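Local coordinates for protein superoxide dismutase (PDB 4GUN) that probably protects the cell by converting superoxide into hydrogen peroxide and oxygen at a manganese centre, at residues H174-Q179 against P185-A190. The protein carries 2 engineered substitutions. Sequence-based numbering, arbitrary orientation.
Sequences HAYYLQ and PDYFKA. Engineered in segment 185-190: P185 (natural residue Leu). With MN (manganese (II) ion), chain Q.
Just past the last manganese ligand of the C-terminal domain, A175 and Y176 pack against Y187, which projects from helix 184-191. The preceding residue, H174, binds the manganese through NE2 at 2.1 Å, together with H32, H80, D170 and a water. CB of Y176 sits over one face of the Y187 ring, offset toward CG (CB to CG 3.4 Å), a CH-pi contact in which CB stands 20° off the ring normal. The two rings are inclined by 28° and displaced from one another, so that one hardly lies over the other; their centroids are 5.3 Å apart. Y187 extends its ring anti to its own N (chi1 161°), reaching across to the chain just after H174. At the far end of that ring, CB of A175 touches OH of Y187 at 3.6 Å. One water ties the pieces together, donating to O of A175 (2.7 Å) and to OH of Y187 (3.1 Å). The same hydroxyl is hydrogen-bonded to the backbone O of D170, a manganese ligand; it donates there while accepting from the water, so this buried polar end has partners at two points around the site. Y187 thus links helix 184-191 to the chain around the D170 and H174 ligands, in the second shell of an iron/manganese superoxide dismutase centre.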
loop_
_atom_site.group_PDB
_atom_site.type_symbol
_atom_site.label_atom_id
_atom_site.label_comp_id
_atom_site.label_asym_id
_atom_site.label_seq_id
_atom_site.Cartn_x
_atom_site.Cartn_y
_atom_site.Cartn_z
ATOM N N HIS A 174 2.901 20.868 -3.764
ATOM C CA HIS A 174 2.106 22.101 -3.880
ATOM C C HIS A 174 2.220 22.996 -2.655
ATOM O O HIS A 174 1.974 24.191 -2.759
ATOM C CB HIS A 174 0.617 21.809 -4.195
ATOM C CG HIS A 174 -0.187 21.163 -3.098
ATOM N ND1 HIS A 174 -0.834 19.950 -3.294
ATOM C CD2 HIS A 174 -0.505 21.625 -1.868
ATOM C CE1 HIS A 174 -1.476 19.699 -2.168
ATOM N NE2 HIS A 174 -1.301 20.677 -1.279
ATOM N N ALA A 175 2.578 22.420 -1.487
ATOM C CA ALA A 175 2.708 23.184 -0.247
ATOM C C ALA A 175 3.930 24.135 -0.218
ATOM O O ALA A 175 3.969 25.081 0.591
ATOM C CB ALA A 175 2.747 22.233 0.940
ATOM N N TYR A 176 4.936 23.879 -1.067
ATOM C CA TYR A 176 6.158 24.678 -1.059
ATOM C C TYR A 176 6.731 25.047 -2.418
ATOM O O TYR A 176 7.513 26.006 -2.495
ATOM C CB TYR A 176 7.223 23.940 -0.235
ATOM C CG TYR A 176 7.589 22.580 -0.794
ATOM C CD1 TYR A 176 8.608 22.442 -1.739
ATOM C CD2 TYR A 176 6.957 21.424 -0.340
ATOM C CE1 TYR A 176 8.935 21.195 -2.272
ATOM C CE2 TYR A 176 7.294 20.166 -0.852
ATOM C CZ TYR A 176 8.288 20.060 -1.813
ATOM O OH TYR A 176 8.639 18.843 -2.330
ATOM N N TYR A 177 6.436 24.241 -3.461
ATOM C CA TYR A 177 7.019 24.395 -4.791
ATOM C C TYR A 177 7.168 25.775 -5.399
ATOM O O TYR A 177 8.237 26.058 -5.942
ATOM C CB TYR A 177 6.475 23.401 -5.819
ATOM C CG TYR A 177 7.593 22.899 -6.712
ATOM C CD1 TYR A 177 7.930 23.568 -7.892
ATOM C CD2 TYR A 177 8.329 21.768 -6.369
ATOM C CE1 TYR A 177 8.975 23.119 -8.709
ATOM C CE2 TYR A 177 9.384 21.315 -7.177
ATOM C CZ TYR A 177 9.710 22.004 -8.336
ATOM O OH TYR A 177 10.747 21.562 -9.127
ATOM N N LEU A 178 6.128 26.629 -5.337
ATOM C CA LEU A 178 6.242 27.966 -5.939
ATOM C C LEU A 178 7.355 28.823 -5.312
ATOM O O LEU A 178 8.032 29.560 -6.030
ATOM C CB LEU A 178 4.902 28.702 -5.946
ATOM C CG LEU A 178 3.774 28.170 -6.860
ATOM C CD1 LEU A 178 2.479 28.850 -6.518
ATOM C CD2 LEU A 178 4.054 28.419 -8.352
ATOM N N GLN A 179 7.617 28.648 -3.993
ATOM C CA GLN A 179 8.650 29.401 -3.287
ATOM C C GLN A 179 9.984 28.692 -3.251
ATOM O O GLN A 179 11.003 29.314 -3.506
ATOM C CB GLN A 179 8.195 29.749 -1.847
ATOM C CG GLN A 179 9.144 30.717 -1.088
ATOM C CD GLN A 179 8.620 31.169 0.264
ATOM O OE1 GLN A 179 7.411 31.361 0.482
ATOM N NE2 GLN A 179 9.529 31.377 1.208
ATOM N N PRO A 185 13.942 20.588 1.950
ATOM C CA PRO A 185 14.437 20.797 3.331
ATOM C C PRO A 185 14.353 22.251 3.813
ATOM O O PRO A 185 14.241 22.484 5.013
ATOM C CB PRO A 185 15.905 20.333 3.255
ATOM C CG PRO A 185 15.961 19.414 2.076
ATOM C CD PRO A 185 15.021 20.044 1.093
ATOM N N ASP A 186 14.432 23.238 2.892
ATOM C CA ASP A 186 14.387 24.660 3.290
ATOM C C ASP A 186 13.003 25.035 3.807
ATOM O O ASP A 186 12.872 25.751 4.786
ATOM C CB ASP A 186 14.824 25.563 2.125
ATOM C CG ASP A 186 16.317 25.523 1.828
ATOM O OD1 ASP A 186 17.040 24.755 2.498
ATOM O OD2 ASP A 186 16.764 26.279 0.958
ATOM N N TYR A 187 11.979 24.477 3.198
ATOM C CA TYR A 187 10.601 24.673 3.614
ATOM C C TYR A 187 10.398 24.026 4.986
ATOM O O TYR A 187 9.854 24.678 5.878
ATOM C CB TYR A 187 9.670 24.075 2.565
ATOM C CG TYR A 187 8.265 23.796 3.047
ATOM C CD1 TYR A 187 7.392 24.835 3.351
ATOM C CD2 TYR A 187 7.772 22.498 3.089
ATOM C CE1 TYR A 187 6.069 24.586 3.718
ATOM C CE2 TYR A 187 6.446 22.238 3.439
ATOM C CZ TYR A 187 5.600 23.286 3.755
ATOM O OH TYR A 187 4.301 23.035 4.125
ATOM N N PHE A 188 10.860 22.767 5.167
ATOM C CA PHE A 188 10.756 22.078 6.461
ATOM C C PHE A 188 11.392 22.901 7.605
ATOM O O PHE A 188 10.740 23.127 8.630
ATOM C CB PHE A 188 11.311 20.646 6.392
ATOM C CG PHE A 188 10.525 19.739 5.476
ATOM C CD1 PHE A 188 9.155 19.931 5.279
ATOM C CD2 PHE A 188 11.146 18.694 4.812
ATOM C CE1 PHE A 188 8.433 19.110 4.415
ATOM C CE2 PHE A 188 10.419 17.855 3.973
ATOM C CZ PHE A 188 9.065 18.074 3.775
ATOM N N LYS A 189 12.599 23.418 7.376
ATOM C CA LYS A 189 13.312 24.282 8.315
ATOM C C LYS A 189 12.487 25.566 8.598
ATOM O O LYS A 189 12.186 25.868 9.753
ATOM C CB LYS A 189 14.715 24.613 7.747
ATOM C CG LYS A 189 15.685 25.216 8.762
ATOM C CD LYS A 189 17.113 25.356 8.204
ATOM C CE LYS A 189 17.996 24.142 8.434
ATOM N NZ LYS A 189 18.440 24.013 9.854
ATOM N N ALA A 190 12.056 26.257 7.537
ATOM C CA ALA A 190 11.305 27.507 7.599
ATOM C C ALA A 190 9.926 27.496 8.266
ATOM O O ALA A 190 9.572 28.494 8.894
ATOM C CB ALA A 190 11.205 28.111 6.213
HETATM MN MN MN Q . -1.795 20.544 0.798
HETATM O O HOH W 1 2.571 25.241 2.908
HETATM O O HOH W 2 -1.615 18.393 0.871
#